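Local structure of glutathione S-transferase 2 (Heligmosomoides polygyrus, 1TW9) at residues H3-Y8 with E30-T35; E16-V21 with A66-L71; Q20-A25 with K73-A78; T45-Q50 with G58-Q63; D89-A94 with S154-L159. The protein probably catalyses the conjugation of glutathione to halide-bearing electrophiles with release of the halide, as a dimeric glutathione transferase related to the sigma class. One frame throughout, in Å; residues are numbered along the deposited sequence.

Contact 1. Residues H3-Y8 with E30-T35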
# COMPACT_ATOMS: atom_id res chain seq x y z
N HIS A 3 -21.75 11.66 1.17
CA HIS A 3 -21.23 12.32 2.33
C HIS A 3 -19.88 11.70 2.70
O HIS A 3 -19.74 10.48 2.81
CB HIS A 3 -22.17 12.14 3.45
CG HIS A 3 -21.62 12.64 4.73
ND1 HIS A 3 -21.55 13.98 5.05
CD2 HIS A 3 -20.99 11.99 5.73
CE1 HIS A 3 -20.95 14.12 6.21
NE2 HIS A 3 -20.60 12.92 6.65
N TYR A 4 -18.87 12.54 2.83
CA TYR A 4 -17.51 12.11 3.19
C TYR A 4 -17.11 12.72 4.52
O TYR A 4 -17.34 13.93 4.76
CB TYR A 4 -16.46 12.58 2.17
CG TYR A 4 -16.64 11.99 0.80
CD1 TYR A 4 -16.17 10.72 0.54
CD2 TYR A 4 -17.22 12.68 -0.19
CE1 TYR A 4 -16.34 10.10 -0.69
CE2 TYR A 4 -17.41 12.11 -1.46
CZ TYR A 4 -16.94 10.81 -1.70
OH TYR A 4 -17.08 10.24 -2.96
N LYS A 5 -16.58 11.90 5.41
CA LYS A 5 -16.06 12.39 6.65
C LYS A 5 -14.69 11.80 6.78
O LYS A 5 -14.51 10.59 6.67
CB LYS A 5 -16.92 11.93 7.82
CG LYS A 5 -16.33 12.32 9.19
CD LYS A 5 -17.21 12.04 10.37
CE LYS A 5 -17.40 10.63 10.79
NZ LYS A 5 -18.28 10.67 12.08
N LEU A 6 -13.71 12.64 7.04
CA LEU A 6 -12.33 12.17 7.26
C LEU A 6 -11.99 12.47 8.75
O LEU A 6 -12.14 13.61 9.20
CB LEU A 6 -11.37 12.94 6.40
CG LEU A 6 -9.90 12.41 6.49
CD1 LEU A 6 -9.68 11.01 5.97
CD2 LEU A 6 -8.93 13.45 5.81
N THR A 7 -11.59 11.43 9.50
CA THR A 7 -11.24 11.60 10.92
C THR A 7 -9.71 11.32 11.04
O THR A 7 -9.19 10.28 10.58
CB THR A 7 -12.06 10.63 11.78
OG1 THR A 7 -13.47 10.98 11.70
CG2 THR A 7 -11.67 10.81 13.22
N TYR A 8 -9.03 12.26 11.69
CA TYR A 8 -7.59 12.19 11.88
C TYR A 8 -7.25 13.10 13.06
O TYR A 8 -8.12 13.66 13.68
CB TYR A 8 -6.83 12.53 10.60
CG TYR A 8 -5.35 12.29 10.70
CD1 TYR A 8 -4.86 11.03 10.99
CD2 TYR A 8 -4.44 13.32 10.53
CE1 TYR A 8 -3.51 10.82 11.10
CE2 TYR A 8 -3.13 13.12 10.66
CZ TYR A 8 -2.65 11.83 10.94
OH TYR A 8 -1.28 11.60 11.07
N GLU A 30 -16.27 16.43 5.69
CA GLU A 30 -16.17 16.82 7.06
C GLU A 30 -14.75 16.49 7.53
O GLU A 30 -14.37 15.33 7.52
CB GLU A 30 -17.22 16.04 7.83
CG GLU A 30 -17.56 16.59 9.16
CD GLU A 30 -18.66 15.77 9.87
OE1 GLU A 30 -18.77 15.97 11.08
OE2 GLU A 30 -19.39 14.97 9.21
N ASP A 31 -13.96 17.51 7.87
CA ASP A 31 -12.55 17.35 8.24
C ASP A 31 -12.53 17.33 9.79
O ASP A 31 -12.53 18.38 10.45
CB ASP A 31 -11.71 18.50 7.70
CG ASP A 31 -10.23 18.29 7.84
OD1 ASP A 31 -9.83 17.11 7.91
OD2 ASP A 31 -9.42 19.28 7.85
N VAL A 32 -12.58 16.12 10.33
CA VAL A 32 -12.62 15.90 11.79
C VAL A 32 -11.21 15.72 12.35
O VAL A 32 -10.47 14.83 11.94
CB VAL A 32 -13.54 14.73 12.19
CG1 VAL A 32 -13.52 14.54 13.69
CG2 VAL A 32 -14.99 14.98 11.63
N ARG A 33 -10.85 16.62 13.28
CA ARG A 33 -9.50 16.69 13.82
C ARG A 33 -9.64 16.48 15.32
O ARG A 33 -10.04 17.38 16.08
CB ARG A 33 -8.85 18.04 13.53
CG ARG A 33 -8.55 18.22 12.08
CD ARG A 33 -8.16 19.64 11.67
NE ARG A 33 -7.89 19.71 10.27
CZ ARG A 33 -6.68 19.83 9.73
NH1 ARG A 33 -5.60 20.01 10.50
NH2 ARG A 33 -6.54 19.82 8.42
N LEU A 34 -9.29 15.28 15.71
CA LEU A 34 -9.39 14.87 17.09
C LEU A 34 -8.21 15.30 17.92
O LEU A 34 -7.09 15.32 17.44
CB LEU A 34 -9.49 13.35 17.14
CG LEU A 34 -10.67 12.71 16.40
CD1 LEU A 34 -10.61 11.25 16.56
CD2 LEU A 34 -12.04 13.24 16.90
N THR A 35 -8.45 15.58 19.20
CA THR A 35 -7.38 15.63 20.16
C THR A 35 -7.08 14.19 20.63
O THR A 35 -7.89 13.27 20.44
CB THR A 35 -7.78 16.48 21.38
OG1 THR A 35 -8.95 15.92 22.01
CG2 THR A 35 -8.23 17.91 20.96
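Lys5 and Glu30 lie side by side and point the same way on neighbouring parallel strands, the two strands of the beta-alpha-beta unit in the thioredoxin-like domain. Lys5 CD passes 3.8 Å from Glu30 OE2, yet Lys5 NZ stays 5.3 Å from that oxygen, so the opposite charges are near each other but not in contact. Lys5 CG also crosses to Val32 CG2. Val32 runs alongside Thr7, whose CG2, anti to the backbone N, crosses Leu34 and meets its CD1 at 3.5 Å. Leu6, Tyr8, Asp31 and Arg33 occupy the other face. There Arg33 grips Asp31 OD2 side-on through NE (2.9 Å) and NH2, with the oxygen in the guanidinium plane; Asp31 OD1 is held by Arg19 of the connecting helix 16-24. Five backbone bonds alternate between the strands, whose axes differ by 17°. The last runs from Leu34 N to Tyr8 O, 2.8 Å long with 170° at the hydrogen.

Contact 2. Residues E16-V21 with A66-L71. Unlike the reference sequence in segment 16-21: Val21 (reference Ile).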
# COMPACT_ATOMS: atom_id res chain seq x y z
N GLU A 16 -3.24 14.04 5.32
CA GLU A 16 -3.13 15.16 4.40
C GLU A 16 -3.32 14.77 2.94
O GLU A 16 -3.89 15.53 2.20
CB GLU A 16 -1.82 15.86 4.58
CG GLU A 16 -1.65 17.18 3.83
CD GLU A 16 -2.59 18.28 4.22
OE1 GLU A 16 -3.31 18.17 5.24
OE2 GLU A 16 -2.59 19.30 3.51
N CYS A 17 -2.81 13.62 2.52
CA CYS A 17 -2.94 13.27 1.08
C CYS A 17 -4.42 13.15 0.75
O CYS A 17 -4.92 13.79 -0.20
CB CYS A 17 -2.07 12.05 0.81
SG CYS A 17 -2.12 11.57 -0.92
N ALA A 18 -5.17 12.49 1.62
CA ALA A 18 -6.61 12.44 1.43
C ALA A 18 -7.24 13.85 1.28
O ALA A 18 -8.11 14.10 0.39
CB ALA A 18 -7.23 11.61 2.48
N ARG A 19 -6.89 14.76 2.20
CA ARG A 19 -7.39 16.13 2.18
C ARG A 19 -7.05 16.80 0.91
O ARG A 19 -7.84 17.56 0.33
CB ARG A 19 -6.85 16.93 3.38
CG ARG A 19 -7.25 16.37 4.73
CD ARG A 19 -6.89 17.42 5.79
NE ARG A 19 -7.05 16.92 7.17
CZ ARG A 19 -6.04 16.58 7.95
NH1 ARG A 19 -4.79 16.66 7.51
NH2 ARG A 19 -6.30 16.21 9.18
N GLN A 20 -5.85 16.52 0.40
CA GLN A 20 -5.47 17.13 -0.86
C GLN A 20 -6.19 16.51 -2.11
O GLN A 20 -6.43 17.21 -3.07
CB GLN A 20 -4.00 17.18 -1.00
CG GLN A 20 -3.36 18.07 0.02
CD GLN A 20 -1.92 18.29 -0.17
OE1 GLN A 20 -1.38 17.95 -1.23
NE2 GLN A 20 -1.27 18.86 0.83
N VAL A 21 -6.53 15.22 -2.05
CA VAL A 21 -7.36 14.62 -3.10
C VAL A 21 -8.72 15.31 -3.13
O VAL A 21 -9.22 15.68 -4.15
CB VAL A 21 -7.47 13.11 -2.93
CG1 VAL A 21 -8.46 12.54 -3.91
CG2 VAL A 21 -6.04 12.48 -3.20
N ALA A 66 -4.91 3.38 1.48
CA ALA A 66 -6.17 2.77 0.96
C ALA A 66 -7.24 3.85 0.69
O ALA A 66 -7.94 3.82 -0.28
CB ALA A 66 -6.67 1.76 1.88
N ILE A 67 -7.30 4.76 1.63
CA ILE A 67 -8.14 5.93 1.57
C ILE A 67 -7.80 6.81 0.35
O ILE A 67 -8.68 7.17 -0.45
CB ILE A 67 -8.06 6.70 2.88
CG1 ILE A 67 -8.73 5.93 4.04
CG2 ILE A 67 -8.71 8.04 2.69
CD1 ILE A 67 -8.45 6.59 5.35
N CYS A 68 -6.53 7.15 0.19
CA CYS A 68 -6.08 8.06 -0.89
C CYS A 68 -6.36 7.40 -2.23
O CYS A 68 -6.85 8.04 -3.10
CB CYS A 68 -4.58 8.31 -0.77
SG CYS A 68 -4.34 9.42 0.59
N ARG A 69 -6.01 6.12 -2.38
CA ARG A 69 -6.21 5.42 -3.67
C ARG A 69 -7.68 5.35 -3.99
O ARG A 69 -8.09 5.64 -5.08
CB ARG A 69 -5.61 4.07 -3.62
CG ARG A 69 -5.71 3.27 -4.88
CD ARG A 69 -5.18 1.86 -4.83
NE ARG A 69 -3.84 1.79 -4.32
CZ ARG A 69 -3.49 1.59 -3.05
NH1 ARG A 69 -4.37 1.24 -2.11
NH2 ARG A 69 -2.19 1.62 -2.76
N TYR A 70 -8.49 5.05 -3.00
CA TYR A 70 -9.94 5.03 -3.19
C TYR A 70 -10.51 6.38 -3.69
O TYR A 70 -11.24 6.44 -4.67
CB TYR A 70 -10.64 4.61 -1.88
CG TYR A 70 -12.14 4.81 -1.93
CD1 TYR A 70 -12.96 3.88 -2.60
CD2 TYR A 70 -12.77 5.89 -1.35
CE1 TYR A 70 -14.24 4.06 -2.74
CE2 TYR A 70 -14.06 6.03 -1.47
CZ TYR A 70 -14.82 5.11 -2.10
OH TYR A 70 -16.20 5.39 -2.19
N LEU A 71 -10.19 7.45 -2.96
CA LEU A 71 -10.58 8.80 -3.32
C LEU A 71 -10.04 9.16 -4.65
O LEU A 71 -10.75 9.67 -5.49
CB LEU A 71 -10.11 9.76 -2.26
CG LEU A 71 -10.82 9.66 -0.94
CD1 LEU A 71 -10.16 10.60 0.07
CD2 LEU A 71 -12.38 9.84 -1.04
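Different first torsions bring Cys17 and Cys68 together: Cys17 SG is anti to its backbone N (chi1 -178°), while Cys68 SG is anti to its carbonyl carbon (chi1 -75°). The two residues belong to the helices that pack against one face of the sheet in the thioredoxin-like domain. Their segments run nearly parallel, 12° apart, with axes 8.8 Å from each other. The sulfurs are separated by 3.4 Å, far beyond a disulfide bond, so they meet as two packed thiol groups. Cys68 SG also presses on the backbone of the other helix, 3.3 Å from Ala18 N.

The small side chain of Ala18 is consistent with this close approach: its CA lies 5.0 Å from that of Cys68. Ala18 CB meets Ile67 CG2 and, equally at 3.9 Å, Leu71 CD1, two branches that come from successive turns of helix 64-75. Every touching residue is buried. Leu54 of strand 53-56 touches both Ile67 and Leu71 and ties the pair to the sheet, whereas Leu159 and Trp155 of helix 155-170 reach Cys17 and Cys68 respectively. One turn beyond Ala18, Val21 crosses Leu71 obliquely. The branch that touches is Val21 CG1, anti to the backbone N, and it comes to rest 3.6 Å from Leu71 CB.

Contact 3. Residues Q20-A25 with K73-A78. Unlike the reference sequence in segment 20-25: Val21 (reference Ile).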
# COMPACT_ATOMS: atom_id res chain seq x y z
N GLN A 20 -5.85 16.52 0.40
CA GLN A 20 -5.47 17.13 -0.86
C GLN A 20 -6.19 16.51 -2.11
O GLN A 20 -6.43 17.21 -3.07
CB GLN A 20 -4.00 17.18 -1.00
CG GLN A 20 -3.36 18.07 0.02
CD GLN A 20 -1.92 18.29 -0.17
OE1 GLN A 20 -1.38 17.95 -1.23
NE2 GLN A 20 -1.27 18.86 0.83
N VAL A 21 -6.53 15.22 -2.05
CA VAL A 21 -7.36 14.62 -3.10
C VAL A 21 -8.72 15.31 -3.13
O VAL A 21 -9.22 15.68 -4.15
CB VAL A 21 -7.47 13.11 -2.93
CG1 VAL A 21 -8.46 12.54 -3.91
CG2 VAL A 21 -6.04 12.48 -3.20
N PHE A 22 -9.29 15.45 -1.95
CA PHE A 22 -10.57 16.15 -1.85
C PHE A 22 -10.47 17.55 -2.45
O PHE A 22 -11.35 18.00 -3.18
CB PHE A 22 -11.01 16.26 -0.38
CG PHE A 22 -11.71 14.98 0.19
CD1 PHE A 22 -12.75 14.35 -0.51
CD2 PHE A 22 -11.27 14.40 1.37
CE1 PHE A 22 -13.36 13.24 0.02
CE2 PHE A 22 -11.91 13.30 1.89
CZ PHE A 22 -12.94 12.72 1.22
N ALA A 23 -9.40 18.27 -2.09
CA ALA A 23 -9.20 19.64 -2.55
C ALA A 23 -9.12 19.62 -4.05
O ALA A 23 -9.78 20.44 -4.72
CB ALA A 23 -7.93 20.27 -1.95
N LEU A 24 -8.29 18.73 -4.60
CA LEU A 24 -8.08 18.62 -6.04
C LEU A 24 -9.38 18.35 -6.80
O LEU A 24 -9.54 18.78 -7.95
CB LEU A 24 -7.15 17.45 -6.33
CG LEU A 24 -5.88 17.64 -7.08
CD1 LEU A 24 -5.49 16.31 -7.66
CD2 LEU A 24 -5.77 18.86 -8.03
N ALA A 25 -10.29 17.63 -6.17
CA ALA A 25 -11.58 17.23 -6.76
C ALA A 25 -12.69 18.25 -6.50
O ALA A 25 -13.80 18.04 -6.96
CB ALA A 25 -11.98 15.91 -6.23
N LYS A 73 -9.24 7.21 -7.24
CA LYS A 73 -9.95 6.49 -8.27
C LYS A 73 -11.36 7.09 -8.46
O LYS A 73 -11.88 7.11 -9.59
CB LYS A 73 -9.99 5.04 -7.95
CG LYS A 73 -8.65 4.39 -8.16
CD LYS A 73 -8.58 2.87 -7.75
CE LYS A 73 -7.31 2.11 -8.19
NZ LYS A 73 -7.23 1.86 -9.69
N THR A 74 -11.97 7.45 -7.36
CA THR A 74 -13.28 8.05 -7.41
C THR A 74 -13.27 9.26 -8.29
O THR A 74 -14.21 9.54 -9.07
CB THR A 74 -13.75 8.39 -5.99
OG1 THR A 74 -13.93 7.20 -5.25
CG2 THR A 74 -15.11 9.06 -5.97
N PHE A 75 -12.23 10.08 -8.13
CA PHE A 75 -12.19 11.44 -8.71
C PHE A 75 -11.33 11.59 -9.94
O PHE A 75 -11.29 12.67 -10.56
CB PHE A 75 -11.82 12.48 -7.61
CG PHE A 75 -12.80 12.53 -6.51
CD1 PHE A 75 -12.43 12.29 -5.22
CD2 PHE A 75 -14.11 12.78 -6.80
CE1 PHE A 75 -13.38 12.36 -4.21
CE2 PHE A 75 -15.03 12.83 -5.82
CZ PHE A 75 -14.67 12.55 -4.56
N GLY A 76 -10.61 10.54 -10.32
CA GLY A 76 -9.86 10.55 -11.57
C GLY A 76 -8.37 10.88 -11.45
O GLY A 76 -7.80 11.39 -12.41
N PHE A 77 -7.77 10.62 -10.28
CA PHE A 77 -6.42 11.04 -10.01
C PHE A 77 -5.57 9.78 -9.72
O PHE A 77 -4.64 9.83 -8.89
CB PHE A 77 -6.32 12.02 -8.86
CG PHE A 77 -7.23 13.26 -9.08
CD1 PHE A 77 -8.24 13.58 -8.23
CD2 PHE A 77 -6.99 14.05 -10.16
CE1 PHE A 77 -9.04 14.73 -8.57
CE2 PHE A 77 -7.75 15.15 -10.40
CZ PHE A 77 -8.77 15.40 -9.63
N ALA A 78 -5.96 8.68 -10.32
CA ALA A 78 -5.17 7.40 -10.13
C ALA A 78 -4.74 6.79 -11.46
O ALA A 78 -4.63 5.58 -11.56
CB ALA A 78 -5.93 6.45 -9.36
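Leu24 N donates to Gln20 O over 2.8 Å, holding the backbone from which the Leu24 side chain reaches the Phe77 ring. This turn of helix 16-24 packs against the end of helix 64-75 in the thioredoxin-like domain. Gly76 leaves that second helix with a positive phi of 98°, and Phe77 follows it.

The contact itself is apolar and built on two rings. Leu24 CD1 sits over the centre of the Phe77 ring, 3.6 Å from the centroid and only 7° off the normal, a CH-pi contact. Phe75 O lies over the opposite ring face, offset toward the rim. Ala25 CB serves both phenylalanines in different ways. It approaches the Phe77 ring at its edge, in plane, 3.9 Å from CE1, and lies over one face of Phe75, 3.5 Å from CG. The methyl CG2 of Thr74 covers the other Phe75 face. An alanine in place of Phe77 would probably leave Leu24 CD1 without its ring face and open a gap beside Ala25 CB. Outside the segments, the backbone of Phe77 is hydrogen-bonded to that of Trp155, and Leu158, also of helix 155-170, packs on Leu24. Val21 CG1 completes the contact at the edge of the Phe75 ring, 4.2 Å from CD1.

Contact 4. Residues T45-Q50 with G58-Q63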
# COMPACT_ATOMS: atom_id res chain seq x y z
N THR A 45 -13.57 2.12 17.99
CA THR A 45 -14.58 2.28 16.93
C THR A 45 -13.93 2.27 15.55
O THR A 45 -14.63 2.20 14.55
CB THR A 45 -15.42 3.61 17.07
OG1 THR A 45 -14.61 4.75 16.75
CG2 THR A 45 -15.96 3.88 18.52
N PHE A 46 -12.61 2.36 15.49
CA PHE A 46 -11.91 2.42 14.19
C PHE A 46 -11.48 1.01 13.80
O PHE A 46 -11.11 0.21 14.68
CB PHE A 46 -10.72 3.37 14.25
CG PHE A 46 -11.08 4.75 14.70
CD1 PHE A 46 -10.41 5.34 15.75
CD2 PHE A 46 -12.09 5.45 14.11
CE1 PHE A 46 -10.71 6.63 16.13
CE2 PHE A 46 -12.39 6.72 14.51
CZ PHE A 46 -11.72 7.29 15.55
N PRO A 47 -11.52 0.72 12.49
CA PRO A 47 -11.27 -0.63 11.99
C PRO A 47 -10.02 -1.31 12.51
O PRO A 47 -10.05 -2.50 12.87
CB PRO A 47 -11.22 -0.44 10.50
CG PRO A 47 -12.19 0.69 10.25
CD PRO A 47 -11.85 1.63 11.39
N PHE A 48 -8.93 -0.57 12.63
CA PHE A 48 -7.71 -1.11 13.13
C PHE A 48 -7.17 -0.28 14.31
O PHE A 48 -5.97 -0.23 14.56
CB PHE A 48 -6.67 -1.20 12.04
CG PHE A 48 -7.19 -1.90 10.82
CD1 PHE A 48 -7.52 -1.16 9.69
CD2 PHE A 48 -7.36 -3.28 10.82
CE1 PHE A 48 -8.04 -1.79 8.58
CE2 PHE A 48 -7.86 -3.94 9.69
CZ PHE A 48 -8.21 -3.19 8.59
N GLY A 49 -8.08 0.35 15.02
CA GLY A 49 -7.72 1.13 16.23
C GLY A 49 -6.92 2.40 15.97
O GLY A 49 -6.23 2.93 16.86
N GLN A 50 -6.95 2.89 14.73
CA GLN A 50 -6.13 4.04 14.34
C GLN A 50 -6.88 4.96 13.42
O GLN A 50 -7.94 4.61 12.87
CB GLN A 50 -4.91 3.62 13.60
CG GLN A 50 -4.04 2.65 14.30
CD GLN A 50 -3.18 1.99 13.27
OE1 GLN A 50 -3.67 1.17 12.48
NE2 GLN A 50 -1.97 2.39 13.21
N GLY A 58 -21.35 6.86 5.73
CA GLY A 58 -21.34 6.21 7.02
C GLY A 58 -20.56 4.90 7.12
O GLY A 58 -20.55 4.31 8.19
N GLN A 59 -19.96 4.46 6.03
CA GLN A 59 -19.21 3.21 5.96
C GLN A 59 -17.72 3.55 6.11
O GLN A 59 -17.20 4.43 5.41
CB GLN A 59 -19.52 2.45 4.68
CG GLN A 59 -21.02 2.22 4.49
CD GLN A 59 -21.61 1.36 5.59
OE1 GLN A 59 -20.99 0.36 6.00
NE2 GLN A 59 -22.82 1.73 6.08
N GLN A 60 -17.06 2.88 7.06
CA GLN A 60 -15.66 3.20 7.37
C GLN A 60 -14.67 2.51 6.44
O GLN A 60 -14.83 1.34 6.11
CB GLN A 60 -15.29 2.78 8.79
CG GLN A 60 -16.04 3.43 9.89
CD GLN A 60 -15.54 2.95 11.21
OE1 GLN A 60 -15.56 1.73 11.43
NE2 GLN A 60 -15.11 3.87 12.09
N LEU A 61 -13.62 3.25 6.14
CA LEU A 61 -12.47 2.77 5.41
C LEU A 61 -11.23 3.35 6.08
O LEU A 61 -11.06 4.60 6.13
CB LEU A 61 -12.51 3.25 3.98
CG LEU A 61 -11.24 2.97 3.08
CD1 LEU A 61 -10.97 1.46 2.93
CD2 LEU A 61 -11.30 3.65 1.74
N ALA A 62 -10.38 2.45 6.54
CA ALA A 62 -9.17 2.85 7.27
C ALA A 62 -7.95 2.72 6.35
O ALA A 62 -8.04 2.22 5.24
CB ALA A 62 -8.97 2.01 8.49
N GLN A 63 -6.83 3.21 6.84
CA GLN A 63 -5.49 3.06 6.27
C GLN A 63 -5.26 4.15 5.19
O GLN A 63 -5.90 4.21 4.16
CB GLN A 63 -5.19 1.68 5.74
CG GLN A 63 -5.25 0.57 6.77
CD GLN A 63 -4.07 0.57 7.69
OE1 GLN A 63 -4.10 -0.06 8.73
NE2 GLN A 63 -3.04 1.33 7.33
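Gln60 reaches across to Thr45 with its chain extended beyond CG (chi2 -179°), and its NE2 donates to Thr45 O over 3.0 Å. The bond is moderately bent, 152° at the hydrogen. Although the oxygen lies in the Gln60 amide plane, the donor stands 36° above the carbonyl plane of Thr45. The same NE2 lies at the edge of the Phe46 ring, near CD2, while Gln60 OE1 rests 3.7 Å from Pro47 CD. A leucine in place of Gln60 would probably leave Thr45 O without this donor and the 45-50 loop less firmly tied to the strand.

The strand in question, 59-62, is an outer strand of the thioredoxin-like sheet, and the loop covers it with a type I turn from Phe46 to Gly49, closed by Gly49 N bonding to Phe46 O. At Ala62 the contact becomes apolar: its CB touches Pro47 CB at 3.9 Å and the edge of the Phe48 ring at CD1, 3.7 Å away. Gln63, at the N-cap position of helix 64-75, follows; its CG, anti to the carbonyl carbon, lies 4.1 Å from Phe48 CE1. In related transferases this strand-to-helix junction faces the glutamyl part of glutathione. Across the dimer interface, Ala94 of the second subunit packs on Phe48, and Asp93 of that subunit on Gln63.

Contact 5. Residues D89-A94 with S154-L159. Unlike the reference sequence in segment 89-94: Leu91 (reference Pro).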
# COMPACT_ATOMS: atom_id res chain seq x y z
N ASP A 89 0.84 3.28 -7.59
CA ASP A 89 0.91 2.46 -6.38
C ASP A 89 2.35 2.14 -6.04
O ASP A 89 2.74 2.21 -4.87
CB ASP A 89 0.18 1.14 -6.51
CG ASP A 89 -1.28 1.27 -6.58
OD1 ASP A 89 -1.84 2.34 -6.21
OD2 ASP A 89 -2.02 0.33 -6.95
N SER A 90 3.12 1.72 -7.02
CA SER A 90 4.50 1.28 -6.77
C SER A 90 5.31 2.47 -6.20
O SER A 90 6.12 2.26 -5.29
CB SER A 90 5.18 0.70 -8.03
OG SER A 90 5.53 1.72 -8.93
N LEU A 91 5.06 3.69 -6.70
CA LEU A 91 5.80 4.87 -6.20
C LEU A 91 5.39 5.19 -4.74
O LEU A 91 6.21 5.61 -3.95
CB LEU A 91 5.56 6.06 -7.13
CG LEU A 91 6.40 5.90 -8.41
CD1 LEU A 91 5.71 6.69 -9.47
CD2 LEU A 91 7.79 6.41 -8.10
N ALA A 92 4.10 5.04 -4.40
CA ALA A 92 3.62 5.32 -3.09
C ALA A 92 4.18 4.29 -2.14
O ALA A 92 4.51 4.61 -1.00
CB ALA A 92 2.17 5.29 -3.06
N ASP A 93 4.32 3.05 -2.60
CA ASP A 93 4.92 2.03 -1.74
C ASP A 93 6.43 2.28 -1.55
O ASP A 93 6.97 2.04 -0.49
CB ASP A 93 4.80 0.73 -2.41
CG ASP A 93 3.51 0.05 -2.17
OD1 ASP A 93 2.78 0.47 -1.22
OD2 ASP A 93 3.20 -1.01 -2.83
N ALA A 94 7.11 2.68 -2.59
CA ALA A 94 8.52 3.11 -2.45
C ALA A 94 8.63 4.25 -1.47
O ALA A 94 9.58 4.32 -0.70
CB ALA A 94 9.10 3.50 -3.78
N SER A 154 -1.63 12.82 -10.21
CA SER A 154 -2.19 11.67 -9.48
C SER A 154 -1.95 11.88 -7.99
O SER A 154 -1.12 12.73 -7.59
CB SER A 154 -1.57 10.37 -9.90
OG SER A 154 -0.20 10.32 -9.56
N TRP A 155 -2.53 10.99 -7.21
CA TRP A 155 -2.39 11.12 -5.71
C TRP A 155 -0.96 10.93 -5.26
O TRP A 155 -0.54 11.54 -4.22
CB TRP A 155 -3.31 10.16 -5.00
CG TRP A 155 -3.07 8.70 -5.23
CD1 TRP A 155 -3.51 7.93 -6.30
CD2 TRP A 155 -2.47 7.79 -4.30
NE1 TRP A 155 -3.17 6.60 -6.08
CE2 TRP A 155 -2.50 6.50 -4.89
CE3 TRP A 155 -1.80 7.95 -3.10
CZ2 TRP A 155 -1.94 5.37 -4.27
CZ3 TRP A 155 -1.29 6.82 -2.48
CH2 TRP A 155 -1.37 5.56 -3.06
N VAL A 156 -0.17 10.17 -5.99
CA VAL A 156 1.28 10.00 -5.57
C VAL A 156 2.05 11.29 -5.86
O VAL A 156 2.97 11.65 -5.13
CB VAL A 156 2.01 8.77 -6.14
CG1 VAL A 156 2.34 8.95 -7.67
CG2 VAL A 156 3.26 8.50 -5.32
N ASP A 157 1.70 12.05 -6.91
CA ASP A 157 2.28 13.40 -7.07
C ASP A 157 2.03 14.27 -5.82
O ASP A 157 2.93 14.94 -5.32
CB ASP A 157 1.69 14.12 -8.25
CG ASP A 157 2.07 13.54 -9.55
OD1 ASP A 157 3.30 13.36 -9.85
OD2 ASP A 157 1.11 13.28 -10.37
N LEU A 158 0.80 14.27 -5.34
CA LEU A 158 0.41 14.95 -4.11
C LEU A 158 1.19 14.48 -2.89
O LEU A 158 1.63 15.33 -2.08
CB LEU A 158 -1.12 14.87 -3.77
CG LEU A 158 -2.08 15.35 -4.82
CD1 LEU A 158 -3.46 15.01 -4.46
CD2 LEU A 158 -1.89 16.77 -5.05
N LEU A 159 1.35 13.18 -2.73
CA LEU A 159 2.01 12.63 -1.56
C LEU A 159 3.52 13.04 -1.58
O LEU A 159 4.06 13.47 -0.56
CB LEU A 159 1.84 11.13 -1.65
CG LEU A 159 2.40 10.27 -0.56
CD1 LEU A 159 1.67 10.58 0.74
CD2 LEU A 159 2.29 8.83 -0.89
O HOH W 1 -3.35 4.16 -7.71
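The helical C-terminal domain of the glutathione transferase fold has part of its core where Ala92 of helix 82-101 meets Trp155 and Val156 at the start of helix 155-170. The segment axes approach to 9.4 Å and diverge by 22°. Ala92 CB touches Trp155 CH2 at 3.6 Å and has Leu159 CD2 as a more distant neighbour. Val156 CG2, anti to its backbone N, rests against the backbone of Ala92. The same Val156 CG2 lies 3.8 Å from Leu91 CB.

A chi1 of 62° puts Trp155 CG in the crowded position between the backbone N and the carbonyl carbon. The indole edge faces Asp89: OD1 lies in the ring plane, 3.6 Å from Trp155 CZ2. A water in the same plane bridges the two residues, donating to Asp89 OD1 (2.8 Å) and accepting from Trp155 NE1 (2.9 Å). Ser154 is at the N-cap position of the helix, and its N donates to Asp157 OD2 over 2.8 Å, one half of a capping box made by the Ser-x-x-Asp sequence known from this family.

Asp89 has larger obligations outside the segments: OD1 is salt-bridged to Arg69 of its own chain and OD2 to Arg69 of the second subunit. Two arginines would be expected to keep this buried carboxylate ionised, and the bridging water links this charged cluster at the dimer interface to the indole N-H.

Overall arrangement
Contacts 1 to 4 belong to the thioredoxin-like half. Contacts 2 and 3 share Gln20 and Val21, with centres about 7 Å apart. Contact 1 meets contact 2 through Arg19, whose NE lies 2.9 Å from Asp31 OD1, and contact 3 through Tyr4, whose ring packs on Phe22. Contact 4 lies on an outer strand of the sheet that contact 1 also uses, about 12 Å from it between centres. Contact 5 joins the helical half to contact 2, with Arg69 NE 2.8 Å from Asp89 OD1, and to contact 3 through a probable backbone bond between Phe77 O and Trp155 N. Contacts 2, 4 and 5 all reach the second subunit. The structure is ligand-free; by family resemblance, contact 4 borders the glutathione site.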